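Local coordinates for protein putative invasin (Yersinia pseudotuberculosis IP 31758, PDB 5N40) that is an adhesin of the invasin type that probably helps the bacterium attach to host cells, with immunoglobulin-like domains leading to a C-type lectin-like domain, at residues P42-V48 and E62-Y68; M143-A149 and T198-A204; P222-A227 and R246-E252; F270-A275 and Y311-T315. The protein carries 1 engineered substitution. All coordinates share one frame; numbering follows the deposited sequence. Where two conformers were deposited one is given.

Contact 1 (P42-V48 and E62-Y68)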
loop_
_atom_site.group_PDB
_atom_site.type_symbol
_atom_site.label_atom_id
_atom_site.label_comp_id
_atom_site.label_asym_id
_atom_site.label_seq_id
_atom_site.Cartn_x
_atom_site.Cartn_y
_atom_site.Cartn_z
ATOM N N PRO A 42 56.950 14.476 14.390
ATOM C CA PRO A 42 55.653 14.646 15.064
ATOM C C PRO A 42 55.509 16.049 15.635
ATOM O O PRO A 42 56.479 16.646 16.104
ATOM C CB PRO A 42 55.685 13.588 16.179
ATOM C CG PRO A 42 56.773 12.637 15.800
ATOM C CD PRO A 42 57.778 13.448 15.047
ATOM N N VAL A 43 54.289 16.579 15.590
ATOM C CA VAL A 43 53.971 17.873 16.189
ATOM C C VAL A 43 53.104 17.604 17.411
ATOM O O VAL A 43 51.954 17.162 17.288
ATOM C CB VAL A 43 53.264 18.807 15.198
ATOM C CG1 VAL A 43 53.028 20.168 15.826
ATOM C CG2 VAL A 43 54.084 18.933 13.919
ATOM N N THR A 44 53.645 17.883 18.589
ATOM C CA THR A 44 52.996 17.546 19.848
ATOM C C THR A 44 52.346 18.774 20.482
ATOM O O THR A 44 52.641 19.919 20.131
ATOM C CB THR A 44 54.013 16.921 20.812
ATOM O OG1 THR A 44 55.051 17.862 21.108
ATOM C CG2 THR A 44 54.638 15.672 20.193
ATOM N N GLY A 45 51.438 18.515 21.420
ATOM C CA GLY A 45 50.859 19.570 22.231
ATOM C C GLY A 45 49.897 20.489 21.511
ATOM O O GLY A 45 49.677 21.614 21.965
ATOM N N GLN A 46 49.307 20.045 20.411
ATOM C CA GLN A 46 48.453 20.908 19.609
ATOM C C GLN A 46 46.985 20.809 20.020
ATOM O O GLN A 46 46.553 19.863 20.685
ATOM C CB GLN A 46 48.600 20.563 18.130
ATOM C CG GLN A 46 50.023 20.702 17.629
ATOM C CD GLN A 46 50.579 22.091 17.868
ATOM O OE1 GLN A 46 50.141 23.062 17.249
ATOM N NE2 GLN A 46 51.537 22.196 18.784
ATOM N N THR A 47 46.218 21.818 19.597
ATOM C CA THR A 47 44.779 21.900 19.848
ATOM C C THR A 47 44.075 21.456 18.573
ATOM O O THR A 47 43.942 22.228 17.620
ATOM C CB THR A 47 44.390 23.314 20.258
ATOM O OG1 THR A 47 45.083 23.643 21.469
ATOM C CG2 THR A 47 42.869 23.426 20.477
ATOM N N VAL A 48 43.633 20.201 18.566
ATOM C CA VAL A 48 43.098 19.538 17.384
ATOM C C VAL A 48 41.602 19.318 17.568
ATOM O O VAL A 48 41.143 18.949 18.657
ATOM C CB VAL A 48 43.835 18.201 17.152
ATOM C CG1 VAL A 48 43.223 17.407 15.997
ATOM C CG2 VAL A 48 45.308 18.464 16.893
ATOM N N GLU A 62 45.354 13.655 22.987
ATOM C CA GLU A 62 46.655 13.428 22.373
ATOM C C GLU A 62 47.333 12.229 23.018
ATOM O O GLU A 62 47.367 12.112 24.251
ATOM C CB GLU A 62 47.542 14.668 22.510
ATOM C CG GLU A 62 48.945 14.494 21.926
ATOM C CD GLU A 62 49.804 15.727 22.104
ATOM O OE1 GLU A 62 49.345 16.680 22.761
ATOM O OE2 GLU A 62 50.949 15.739 21.599
ATOM N N GLN A 63 47.870 11.342 22.180
ATOM C CA GLN A 63 48.731 10.255 22.613
ATOM C C GLN A 63 50.155 10.529 22.136
ATOM O O GLN A 63 50.471 11.611 21.619
ATOM C CB GLN A 63 48.207 8.910 22.102
ATOM C CG GLN A 63 46.922 8.461 22.792
ATOM C CD GLN A 63 45.716 9.197 22.271
ATOM O OE1 GLN A 63 45.524 9.307 21.059
ATOM N NE2 GLN A 63 44.891 9.710 23.181
ATOM N N ALA A 64 51.026 9.543 22.318
ATOM C CA ALA A 64 52.434 9.740 22.023
ATOM C C ALA A 64 52.660 9.913 20.524
ATOM O O ALA A 64 51.861 9.480 19.688
ATOM C CB ALA A 64 53.256 8.560 22.542
ATOM N N SER A 65 53.764 10.585 20.194
ATOM C CA SER A 65 54.238 10.702 18.814
ATOM C C SER A 65 53.266 11.492 17.939
ATOM O O SER A 65 53.070 11.180 16.765
ATOM C CB SER A 65 54.511 9.322 18.213
ATOM O OG SER A 65 55.597 8.697 18.882
ATOM N N GLY A 66 52.666 12.535 18.509
ATOM C CA GLY A 66 51.839 13.438 17.722
ATOM C C GLY A 66 50.614 12.787 17.121
ATOM O O GLY A 66 50.202 13.148 16.008
ATOM N N LEU A 67 50.024 11.827 17.819
ATOM C CA LEU A 67 48.768 11.220 17.411
ATOM C C LEU A 67 47.634 11.828 18.222
ATOM O O LEU A 67 47.761 12.032 19.432
ATOM C CB LEU A 67 48.799 9.704 17.612
ATOM C CG LEU A 67 49.230 8.846 16.418
ATOM C CD1 LEU A 67 50.553 9.314 15.823
ATOM C CD2 LEU A 67 49.333 7.397 16.855
ATOM N N TYR A 68 46.526 12.119 17.548
ATOM C CA TYR A 68 45.358 12.712 18.186
ATOM C C TYR A 68 44.134 11.910 17.774
ATOM O O TYR A 68 43.905 11.704 16.580
ATOM C CB TYR A 68 45.192 14.182 17.788
ATOM C CG TYR A 68 46.401 15.041 18.079
ATOM C CD1 TYR A 68 47.532 14.982 17.268
ATOM C CD2 TYR A 68 46.413 15.916 19.158
ATOM C CE1 TYR A 68 48.646 15.763 17.529
ATOM C CE2 TYR A 68 47.522 16.708 19.422
ATOM C CZ TYR A 68 48.631 16.630 18.599
ATOM O OH TYR A 68 49.738 17.416 18.856
HETATM O O HOH W 1 47.225 18.368 22.856
#
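The phenol oxygen of Tyr-68 is gripped by two backbone groups: OH donates to Val-43 O at 2.7 Å and accepts from Gln-46 N at 3.1 Å. In this immunoglobulin-like sandwich, Tyr-68 follows the tight turn of a beta hairpin (strands 56-63 and 67-73), and 42-48 is the loop leading into strand 48-52. A buried tyrosine suits the place because its hydroxyl can give and take a hydrogen bond at once, fixing the loop's path while its ring stays among apolar groups. Val-48 CG2 lies over one ring face in a CH-pi contact, 3.7 Å from the ring centroid of Tyr-68, and Val-60 and Leu-33 also pack on the Tyr-68 side chain. Glu-62 pins the loop from the other hairpin strand. With CG anti to the backbone N (chi1 178°) and the chain fully extended beyond it, its carboxylate reaches Gly-45, whose N donates to Glu-62 OE2 at 2.8 Å, on the syn side and somewhat out of the carboxylate plane. Gly-45 adopts positive phi, which glycine accepts readily, as does Gly-66 in the hairpin turn. Gly-66 also lets the chains run close, its CA 4.8 Å from Thr-44 CA. A water donates to both Gln-46 O and Glu-62 OE1. The Gln-46 chain, bent at chi2, doubles back within the loop, and its NE2 donates an almost straight bond (174°) to Thr-44 O, 2.9 Å away.

Contact 2 (M143-A149 and T198-A204). Engineered in segment 198-204: Ala-203 (natural residue Lys).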
loop_
_atom_site.group_PDB
_atom_site.type_symbol
_atom_site.label_atom_id
_atom_site.label_comp_id
_atom_site.label_asym_id
_atom_site.label_seq_id
_atom_site.Cartn_x
_atom_site.Cartn_y
_atom_site.Cartn_z
ATOM N N MET A 143 12.309 3.717 3.866
ATOM C CA MET A 143 11.338 2.676 3.553
ATOM C C MET A 143 10.816 2.847 2.135
ATOM O O MET A 143 10.641 3.974 1.659
ATOM C CB MET A 143 10.161 2.723 4.535
ATOM C CG MET A 143 9.479 1.379 4.764
ATOM S SD MET A 143 10.498 0.183 5.654
ATOM C CE MET A 143 10.805 1.046 7.193
ATOM N N THR A 144 10.560 1.721 1.464
ATOM C CA THR A 144 9.858 1.706 0.186
ATOM C C THR A 144 8.767 0.644 0.242
ATOM O O THR A 144 8.746 -0.213 1.131
ATOM C CB THR A 144 10.784 1.417 -1.002
ATOM O OG1 THR A 144 11.297 0.091 -0.886
ATOM C CG2 THR A 144 11.933 2.420 -1.068
ATOM N N PHE A 145 7.854 0.702 -0.724
ATOM C CA PHE A 145 6.771 -0.264 -0.839
ATOM C C PHE A 145 6.730 -0.846 -2.244
ATOM O O PHE A 145 6.973 -0.148 -3.232
ATOM C CB PHE A 145 5.407 0.365 -0.514
ATOM C CG PHE A 145 5.284 0.825 0.902
ATOM C CD1 PHE A 145 4.939 -0.067 1.905
ATOM C CD2 PHE A 145 5.529 2.141 1.239
ATOM C CE1 PHE A 145 4.831 0.348 3.211
ATOM C CE2 PHE A 145 5.416 2.562 2.551
ATOM C CZ PHE A 145 5.074 1.656 3.538
ATOM N N GLU A 146 6.373 -2.126 -2.318
ATOM C CA GLU A 146 6.304 -2.844 -3.585
ATOM C C GLU A 146 5.114 -3.790 -3.584
ATOM O O GLU A 146 4.937 -4.568 -2.642
ATOM C CB GLU A 146 7.599 -3.630 -3.830
ATOM C CG GLU A 146 7.690 -4.244 -5.212
ATOM C CD GLU A 146 9.026 -4.910 -5.471
ATOM O OE1 GLU A 146 9.756 -5.194 -4.498
ATOM O OE2 GLU A 146 9.340 -5.152 -6.651
ATOM N N GLN A 147 4.299 -3.720 -4.636
ATOM C CA GLN A 147 3.269 -4.728 -4.853
ATOM C C GLN A 147 3.928 -6.025 -5.301
ATOM O O GLN A 147 4.657 -6.035 -6.295
ATOM C CB GLN A 147 2.262 -4.232 -5.895
ATOM C CG GLN A 147 1.209 -5.260 -6.300
ATOM C CD GLN A 147 1.640 -6.145 -7.461
ATOM O OE1 GLN A 147 1.922 -7.333 -7.284
ATOM N NE2 GLN A 147 1.662 -5.574 -8.662
ATOM N N VAL A 148 3.694 -7.113 -4.563
ATOM C CA VAL A 148 4.317 -8.399 -4.862
ATOM C C VAL A 148 3.311 -9.500 -5.164
ATOM O O VAL A 148 3.726 -10.597 -5.557
ATOM C CB VAL A 148 5.268 -8.848 -3.725
ATOM C CG1 VAL A 148 6.428 -7.870 -3.564
ATOM C CG2 VAL A 148 4.512 -9.013 -2.411
ATOM N N ALA A 149 2.005 -9.260 -5.017
ATOM C CA ALA A 149 0.997 -10.231 -5.430
ATOM C C ALA A 149 -0.348 -9.526 -5.544
ATOM O O ALA A 149 -0.608 -8.555 -4.834
ATOM C CB ALA A 149 0.880 -11.412 -4.456
ATOM N N THR A 198 -4.236 -7.209 -2.544
ATOM C CA THR A 198 -2.894 -6.838 -2.967
ATOM C C THR A 198 -1.927 -7.071 -1.816
ATOM O O THR A 198 -2.169 -6.621 -0.692
ATOM C CB THR A 198 -2.845 -5.377 -3.413
ATOM O OG1 THR A 198 -3.786 -5.174 -4.478
ATOM C CG2 THR A 198 -1.436 -4.998 -3.893
ATOM N N THR A 199 -0.832 -7.767 -2.098
ATOM C CA THR A 199 0.227 -7.948 -1.116
ATOM C C THR A 199 1.237 -6.828 -1.311
ATOM O O THR A 199 1.876 -6.733 -2.365
ATOM C CB THR A 199 0.893 -9.312 -1.269
ATOM O OG1 THR A 199 -0.086 -10.345 -1.114
ATOM C CG2 THR A 199 1.989 -9.483 -0.222
ATOM N N LEU A 200 1.363 -5.971 -0.308
ATOM C CA LEU A 200 2.356 -4.906 -0.295
ATOM C C LEU A 200 3.550 -5.331 0.547
ATOM O O LEU A 200 3.380 -5.793 1.679
ATOM C CB LEU A 200 1.771 -3.616 0.271
ATOM C CG LEU A 200 0.758 -2.902 -0.629
ATOM C CD1 LEU A 200 0.141 -1.725 0.093
ATOM C CD2 LEU A 200 1.429 -2.436 -1.922
ATOM N N ARG A 201 4.750 -5.159 0.007
ATOM C CA ARG A 201 5.975 -5.461 0.746
ATOM C C ARG A 201 6.661 -4.162 1.154
ATOM O O ARG A 201 6.985 -3.324 0.305
ATOM C CB ARG A 201 6.929 -6.321 -0.077
ATOM C CG ARG A 201 8.172 -6.725 0.698
ATOM C CD ARG A 201 8.840 -7.897 0.037
ATOM N NE ARG A 201 9.449 -7.533 -1.234
ATOM C CZ ARG A 201 10.101 -8.391 -2.009
ATOM N NH1 ARG A 201 10.208 -9.658 -1.641
ATOM N NH2 ARG A 201 10.636 -7.985 -3.150
ATOM N N ALA A 202 6.862 -3.996 2.454
ATOM C CA ALA A 202 7.668 -2.912 2.988
ATOM C C ALA A 202 9.122 -3.361 3.038
ATOM O O ALA A 202 9.419 -4.430 3.572
ATOM C CB ALA A 202 7.180 -2.526 4.383
ATOM N N ALA A 203 10.016 -2.557 2.467
ATOM C CA ALA A 203 11.446 -2.838 2.465
ATOM C C ALA A 203 12.212 -1.679 3.090
ATOM O O ALA A 203 12.104 -0.534 2.636
ATOM C CB ALA A 203 11.957 -3.087 1.047
ATOM N N ALA A 204 13.008 -1.982 4.112
ATOM C CA ALA A 204 13.920 -0.999 4.671
ATOM C C ALA A 204 15.177 -0.926 3.806
ATOM O O ALA A 204 15.460 -1.822 3.011
ATOM C CB ALA A 204 14.281 -1.361 6.113
HETATM O O HOH W 2 9.405 -2.377 -1.021
HETATM O O HOH W 3 13.731 0.031 -0.234
HETATM O O HOH W 4 10.195 -4.733 -2.011
#
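Glu-146 and Arg-201 face each other as a hydrogen-bonded pair of two antiparallel strands, and their side chains run side by side in the same direction. The carboxylate and guanidinium planes are turned 58° apart: Arg-201 NH2 donates within its own plane, but reaches Glu-146 OE1 (3.2 Å) from above the carboxylate plane. The resulting salt bridge is rather long, and a water spans the pair, giving a proton to Glu-146 OE1 and accepting from Arg-201 NE. Val-148 crosses Arg-201 at about a right angle, laying CG1 over one guanidinium face, toward its rim, 3.8 Å from Arg-201 NE. Its other methyl, CG2, is pressed tightly against Thr-199 CG2 at 3.4 Å. Here Val-148 N donates to Thr-199 O and Thr-199 N to Ala-149 O, so two residues oppose one, consistent with a beta bulge. Thr-199 OG1 turns elsewhere, to Asn-213.

The opposite face belongs to the interior of the immunoglobulin-like sandwich. Phe-145 CE1 comes within 3.9 Å of Ala-202 CB, a small residue that suits a place beside a large ring, and the ring also meets Phe-174 edge-to-face. Beside Thr-144 on the outer face, Ala-203 is an engineered residue. The chemistry thus splits by face, and the water-bridged, solvent-accessible ion pair probably adds less to stability than the buried apolar face and the backbone ladder.

Contact 3 (P222-A227 and R246-E252)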
loop_
_atom_site.group_PDB
_atom_site.type_symbol
_atom_site.label_atom_id
_atom_site.label_comp_id
_atom_site.label_asym_id
_atom_site.label_seq_id
_atom_site.Cartn_x
_atom_site.Cartn_y
_atom_site.Cartn_z
ATOM N N PRO A 222 -20.694 -9.376 -5.207
ATOM C CA PRO A 222 -21.297 -9.614 -3.891
ATOM C C PRO A 222 -20.253 -10.058 -2.875
ATOM O O PRO A 222 -19.227 -10.656 -3.219
ATOM C CB PRO A 222 -22.322 -10.712 -4.166
ATOM C CG PRO A 222 -21.784 -11.444 -5.341
ATOM C CD PRO A 222 -20.987 -10.460 -6.158
ATOM N N ASP A 223 -20.532 -9.752 -1.604
ATOM C CA ASP A 223 -19.674 -10.172 -0.496
ATOM C C ASP A 223 -20.052 -11.604 -0.143
ATOM O O ASP A 223 -20.782 -11.879 0.814
ATOM C CB ASP A 223 -19.817 -9.239 0.699
ATOM C CG ASP A 223 -18.864 -9.595 1.836
ATOM O OD1 ASP A 223 -17.904 -10.362 1.603
ATOM O OD2 ASP A 223 -19.077 -9.107 2.969
ATOM N N SER A 224 -19.560 -12.523 -0.964
ATOM C CA SER A 224 -19.820 -13.947 -0.830
ATOM C C SER A 224 -18.514 -14.695 -1.033
ATOM O O SER A 224 -17.732 -14.350 -1.918
ATOM C CB SER A 224 -20.845 -14.433 -1.859
ATOM O OG SER A 224 -20.776 -15.839 -2.010
ATOM N N ALA A 225 -18.280 -15.723 -0.218
ATOM C CA ALA A 225 -17.085 -16.537 -0.407
ATOM C C ALA A 225 -17.069 -17.222 -1.770
ATOM O O ALA A 225 -16.003 -17.670 -2.210
ATOM C CB ALA A 225 -16.976 -17.577 0.710
ATOM N N GLN A 226 -18.221 -17.301 -2.452
ATOM C CA GLN A 226 -18.316 -17.904 -3.776
ATOM C C GLN A 226 -18.097 -16.909 -4.907
ATOM O O GLN A 226 -18.040 -17.323 -6.068
ATOM C CB GLN A 226 -19.689 -18.560 -3.970
ATOM C CG GLN A 226 -20.019 -19.644 -2.966
ATOM C CD GLN A 226 -21.401 -20.218 -3.190
ATOM O OE1 GLN A 226 -22.403 -19.640 -2.766
ATOM N NE2 GLN A 226 -21.465 -21.362 -3.864
ATOM N N ALA A 227 -17.988 -15.618 -4.604
ATOM C CA ALA A 227 -17.750 -14.617 -5.632
ATOM C C ALA A 227 -16.329 -14.722 -6.169
ATOM O O ALA A 227 -15.412 -15.176 -5.477
ATOM C CB ALA A 227 -17.985 -13.211 -5.071
ATOM N N ARG A 246 -30.550 -8.439 -4.083
ATOM C CA ARG A 246 -29.612 -8.488 -5.188
ATOM C C ARG A 246 -29.850 -9.764 -5.991
ATOM O O ARG A 246 -30.402 -10.738 -5.473
ATOM C CB ARG A 246 -28.167 -8.446 -4.684
ATOM C CG ARG A 246 -27.738 -9.647 -3.863
ATOM C CD ARG A 246 -26.230 -9.692 -3.750
ATOM N NE ARG A 246 -25.738 -10.754 -2.872
ATOM C CZ ARG A 246 -25.526 -12.017 -3.240
ATOM N NH1 ARG A 246 -25.768 -12.425 -4.480
ATOM N NH2 ARG A 246 -25.062 -12.887 -2.355
ATOM N N PRO A 247 -29.445 -9.785 -7.258
ATOM C CA PRO A 247 -29.517 -11.035 -8.024
ATOM C C PRO A 247 -28.571 -12.085 -7.460
ATOM O O PRO A 247 -27.598 -11.783 -6.763
ATOM C CB PRO A 247 -29.111 -10.619 -9.441
ATOM C CG PRO A 247 -28.378 -9.337 -9.282
ATOM C CD PRO A 247 -28.961 -8.664 -8.077
ATOM N N TYR A 248 -28.875 -13.340 -7.784
ATOM C CA TYR A 248 -28.108 -14.482 -7.307
ATOM C C TYR A 248 -26.941 -14.780 -8.235
ATOM O O TYR A 248 -27.070 -14.703 -9.462
ATOM C CB TYR A 248 -28.994 -15.730 -7.222
ATOM C CG TYR A 248 -29.954 -15.768 -6.059
ATOM C CD1 TYR A 248 -29.544 -16.209 -4.811
ATOM C CD2 TYR A 248 -31.284 -15.392 -6.215
ATOM C CE1 TYR A 248 -30.423 -16.261 -3.745
ATOM C CE2 TYR A 248 -32.166 -15.439 -5.157
ATOM C CZ TYR A 248 -31.729 -15.877 -3.923
ATOM O OH TYR A 248 -32.597 -15.936 -2.860
ATOM N N LEU A 249 -25.806 -15.144 -7.644
ATOM C CA LEU A 249 -24.743 -15.771 -8.413
ATOM C C LEU A 249 -25.204 -17.131 -8.921
ATOM O O LEU A 249 -26.011 -17.812 -8.289
ATOM C CB LEU A 249 -23.484 -15.956 -7.562
ATOM C CG LEU A 249 -22.721 -14.706 -7.120
ATOM C CD1 LEU A 249 -21.636 -15.084 -6.107
ATOM C CD2 LEU A 249 -22.108 -13.989 -8.307
ATOM N N ALA A 250 -24.675 -17.523 -10.080
ATOM C CA ALA A 250 -24.922 -18.870 -10.582
ATOM C C ALA A 250 -24.540 -19.914 -9.538
ATOM O O ALA A 250 -25.256 -20.903 -9.339
ATOM C CB ALA A 250 -24.147 -19.087 -11.879
ATOM N N ALA A 251 -23.423 -19.693 -8.845
ATOM C CA ALA A 251 -22.975 -20.613 -7.807
ATOM C C ALA A 251 -23.936 -20.672 -6.626
ATOM O O ALA A 251 -23.889 -21.634 -5.854
ATOM C CB ALA A 251 -21.577 -20.212 -7.326
ATOM N N GLU A 252 -24.794 -19.664 -6.458
ATOM C CA GLU A 252 -25.812 -19.669 -5.412
ATOM C C GLU A 252 -27.104 -20.363 -5.834
ATOM O O GLU A 252 -27.900 -20.744 -4.964
ATOM C CB GLU A 252 -26.122 -18.230 -4.979
ATOM C CG GLU A 252 -25.015 -17.601 -4.143
ATOM C CD GLU A 252 -25.201 -16.113 -3.888
ATOM O OE1 GLU A 252 -25.630 -15.392 -4.808
ATOM O OE2 GLU A 252 -24.897 -15.660 -2.760
HETATM O O HOH W 5 -23.727 -12.229 0.242
HETATM O O HOH W 6 -22.936 -17.072 -1.409
#
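Pro-222 packs against two side chains at once: its CB sits over the centre of the Arg-246 guanidinium, 3.6 Å from CZ, while its CG touches Leu-249 CD1 at 3.7 Å. The rigid, apolar pyrrolidine suits this flat cationic surface, and Trp-267 helps enclose it. The guanidinium is held firmly by Glu-252, NH1 and NH2 binding one carboxylate oxygen each end-on, through syn lone pairs. Glu-252 OE1 accepts from Leu-249 N as well, tying the 246-252 loop to itself, and Arg-246 NE has a second anion in Glu-235. Both loops belong to the C-type lectin-like adhesion domain; Asp-223 meanwhile forms salt bridges with Arg-116 and Arg-153, earlier in the chain. Toward solvent the fit slackens. The exposed Gln-226 extends across to Ala-251, but the bond from its NE2 to Ala-251 O is weak (3.1 Å, 133°). Ser-224 OG, which accepts from Gln-226 N in an ST turn, reaches Glu-252 OE2 through a water that also donates to Gln-226 OE1.

Contact 4 (F270-A275 and Y311-T315)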
loop_
_atom_site.group_PDB
_atom_site.type_symbol
_atom_site.label_atom_id
_atom_site.label_comp_id
_atom_site.label_asym_id
_atom_site.label_seq_id
_atom_site.Cartn_x
_atom_site.Cartn_y
_atom_site.Cartn_z
ATOM N N PHE A 270 -33.149 -16.434 -15.287
ATOM C CA PHE A 270 -34.404 -17.147 -15.104
ATOM C C PHE A 270 -35.425 -16.732 -16.156
ATOM O O PHE A 270 -35.450 -15.583 -16.601
ATOM C CB PHE A 270 -35.000 -16.870 -13.715
ATOM C CG PHE A 270 -34.059 -17.144 -12.584
ATOM C CD1 PHE A 270 -33.125 -16.194 -12.200
ATOM C CD2 PHE A 270 -34.110 -18.348 -11.903
ATOM C CE1 PHE A 270 -32.255 -16.449 -11.156
ATOM C CE2 PHE A 270 -33.241 -18.606 -10.859
ATOM C CZ PHE A 270 -32.314 -17.653 -10.486
ATOM N N ASN A 271 -36.277 -17.680 -16.542
ATOM C CA ASN A 271 -37.493 -17.333 -17.261
ATOM C C ASN A 271 -38.588 -17.039 -16.242
ATOM O O ASN A 271 -38.377 -17.121 -15.029
ATOM C CB ASN A 271 -37.904 -18.438 -18.240
ATOM C CG ASN A 271 -38.293 -19.737 -17.549
ATOM O OD1 ASN A 271 -38.526 -19.782 -16.341
ATOM N ND2 ASN A 271 -38.376 -20.809 -18.333
ATOM N N GLN A 272 -39.779 -16.692 -16.732
ATOM C CA GLN A 272 -40.828 -16.218 -15.835
ATOM C C GLN A 272 -41.258 -17.302 -14.850
ATOM O O GLN A 272 -41.409 -17.041 -13.652
ATOM C CB GLN A 272 -42.019 -15.713 -16.647
ATOM C CG GLN A 272 -43.039 -14.953 -15.823
ATOM C CD GLN A 272 -42.554 -13.579 -15.378
ATOM O OE1 GLN A 272 -41.643 -12.998 -15.972
ATOM N NE2 GLN A 272 -43.185 -13.044 -14.335
ATOM N N SER A 273 -41.467 -18.530 -15.332
ATOM C CA SER A 273 -41.959 -19.577 -14.440
ATOM C C SER A 273 -40.932 -19.922 -13.367
ATOM O O SER A 273 -41.294 -20.174 -12.211
ATOM C CB SER A 273 -42.344 -20.818 -15.247
ATOM O OG SER A 273 -41.236 -21.335 -15.952
ATOM N N GLN A 274 -39.647 -19.937 -13.727
ATOM C CA GLN A 274 -38.605 -20.193 -12.737
ATOM C C GLN A 274 -38.580 -19.105 -11.674
ATOM O O GLN A 274 -38.405 -19.390 -10.482
ATOM C CB GLN A 274 -37.241 -20.272 -13.415
ATOM C CG GLN A 274 -36.979 -21.521 -14.216
ATOM C CD GLN A 274 -35.653 -21.431 -14.939
ATOM O OE1 GLN A 274 -35.399 -20.470 -15.669
ATOM N NE2 GLN A 274 -34.784 -22.413 -14.716
ATOM N N ALA A 275 -38.728 -17.848 -12.091
ATOM C CA ALA A 275 -38.672 -16.738 -11.147
ATOM C C ALA A 275 -39.781 -16.844 -10.109
ATOM O O ALA A 275 -39.527 -16.783 -8.902
ATOM C CB ALA A 275 -38.766 -15.413 -11.900
ATOM N N TYR A 311 -34.538 -6.992 -15.771
ATOM C CA TYR A 311 -35.049 -7.620 -14.562
ATOM C C TYR A 311 -36.521 -7.961 -14.748
ATOM O O TYR A 311 -37.287 -7.159 -15.290
ATOM C CB TYR A 311 -34.872 -6.689 -13.352
ATOM C CG TYR A 311 -33.445 -6.649 -12.837
ATOM C CD1 TYR A 311 -32.414 -6.141 -13.614
ATOM C CD2 TYR A 311 -33.135 -7.123 -11.569
ATOM C CE1 TYR A 311 -31.100 -6.129 -13.146
ATOM C CE2 TYR A 311 -31.829 -7.104 -11.092
ATOM C CZ TYR A 311 -30.823 -6.603 -11.880
ATOM O OH TYR A 311 -29.519 -6.595 -11.397
ATOM N N ARG A 312 -36.914 -9.151 -14.304
ATOM C CA ARG A 312 -38.288 -9.600 -14.496
ATOM C C ARG A 312 -39.224 -8.931 -13.496
ATOM O O ARG A 312 -38.847 -8.629 -12.359
ATOM C CB ARG A 312 -38.389 -11.124 -14.360
ATOM C CG ARG A 312 -37.704 -11.880 -15.490
ATOM C CD ARG A 312 -38.141 -13.344 -15.559
ATOM N NE ARG A 312 -37.753 -13.946 -16.833
ATOM C CZ ARG A 312 -38.409 -13.773 -17.978
ATOM N NH1 ARG A 312 -39.501 -13.016 -18.021
ATOM N NH2 ARG A 312 -37.974 -14.359 -19.085
ATOM N N SER A 313 -40.458 -8.693 -13.937
ATOM C CA SER A 313 -41.513 -8.194 -13.071
ATOM C C SER A 313 -42.685 -9.162 -13.091
ATOM O O SER A 313 -42.761 -10.073 -13.919
ATOM C CB SER A 313 -41.983 -6.795 -13.496
ATOM O OG SER A 313 -43.089 -6.872 -14.387
ATOM N N SER A 314 -43.613 -8.943 -12.167
ATOM C CA SER A 314 -44.816 -9.754 -12.062
ATOM C C SER A 314 -46.035 -9.069 -12.667
ATOM O O SER A 314 -47.160 -9.526 -12.444
ATOM C CB SER A 314 -45.087 -10.096 -10.600
ATOM O OG SER A 314 -45.172 -8.914 -9.823
ATOM N N THR A 315 -45.837 -7.992 -13.423
ATOM C CA THR A 315 -46.930 -7.269 -14.062
ATOM C C THR A 315 -47.172 -7.842 -15.455
ATOM O O THR A 315 -46.277 -7.809 -16.307
ATOM C CB THR A 315 -46.604 -5.778 -14.153
ATOM O OG1 THR A 315 -46.266 -5.277 -12.854
ATOM C CG2 THR A 315 -47.793 -4.990 -14.709
HETATM O O HOH W 7 -40.680 -10.428 -16.752
#
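Arg-312 crosses from its strand to Phe-270 and Gln-272 at the start of helix 272-278. Its CB and CG pass loosely, each about 4.1 Å from Gln-272 OE1, and the first real touch is made by Arg-312 CD, 3.5 Å from the same Gln-272 OE1. Because the chain is extended from CG to NE, the guanidinium arrives with one face against the peptide joining Asn-271 to Gln-272. Arg-312 NE donates to Phe-270 O at 2.8 Å in a nearly straight bond (172°); the acceptor lies in the guanidinium plane, while NE stands above the plane of that carbonyl. Arg-312 CZ is 3.5 Å from Gln-272 N, which sits over the centre of the face. This helix start, in the C-type lectin-like domain, is closed by a capping box: N-cap Asn-271 accepts on OD1 from Gln-274 N at 2.8 Å, and Gln-274 OE1 accepts from Asn-271 N. At the tip, Arg-312 NH1 bonds weakly to Gln-272 OE1 and has a long, weak ion pair with Asp-341, whereas NH2 donates to Gly-340 O and Gly-344 O. Four carbonyl oxygens, backbone and amide, thus take its N-H groups and, with the distant carboxylate, probably help to offset the charge. Glutamine suits position 272 because its amide can accept and donate: bent at chi2 and turned 85° from the guanidinium plane, it sends NE2 to Ser-313 O at 3.0 Å.

How the contacts relate
The four contacts are spread along an elongated chain, with contacts 1 and 4 some 100 Å apart between centres. Contact 1 is a surface contact at the far end of the first immunoglobulin-like domain, where a loop is held by a hairpin; contact 2 is a strand pair near the centre of the chain, one face in a sandwich core and the other toward solvent. Contacts 3 and 4 share the lectin-like domain and touch, Pro-247 CG lying 3.6 Å from Tyr-311 OH. Both centre on an arginine, but contact 3 pairs it with a carboxylate near a watery edge, whereas the largely buried contact 4 surrounds it mainly with carbonyls. Backbone ladder bonds dominate contact 2 alone.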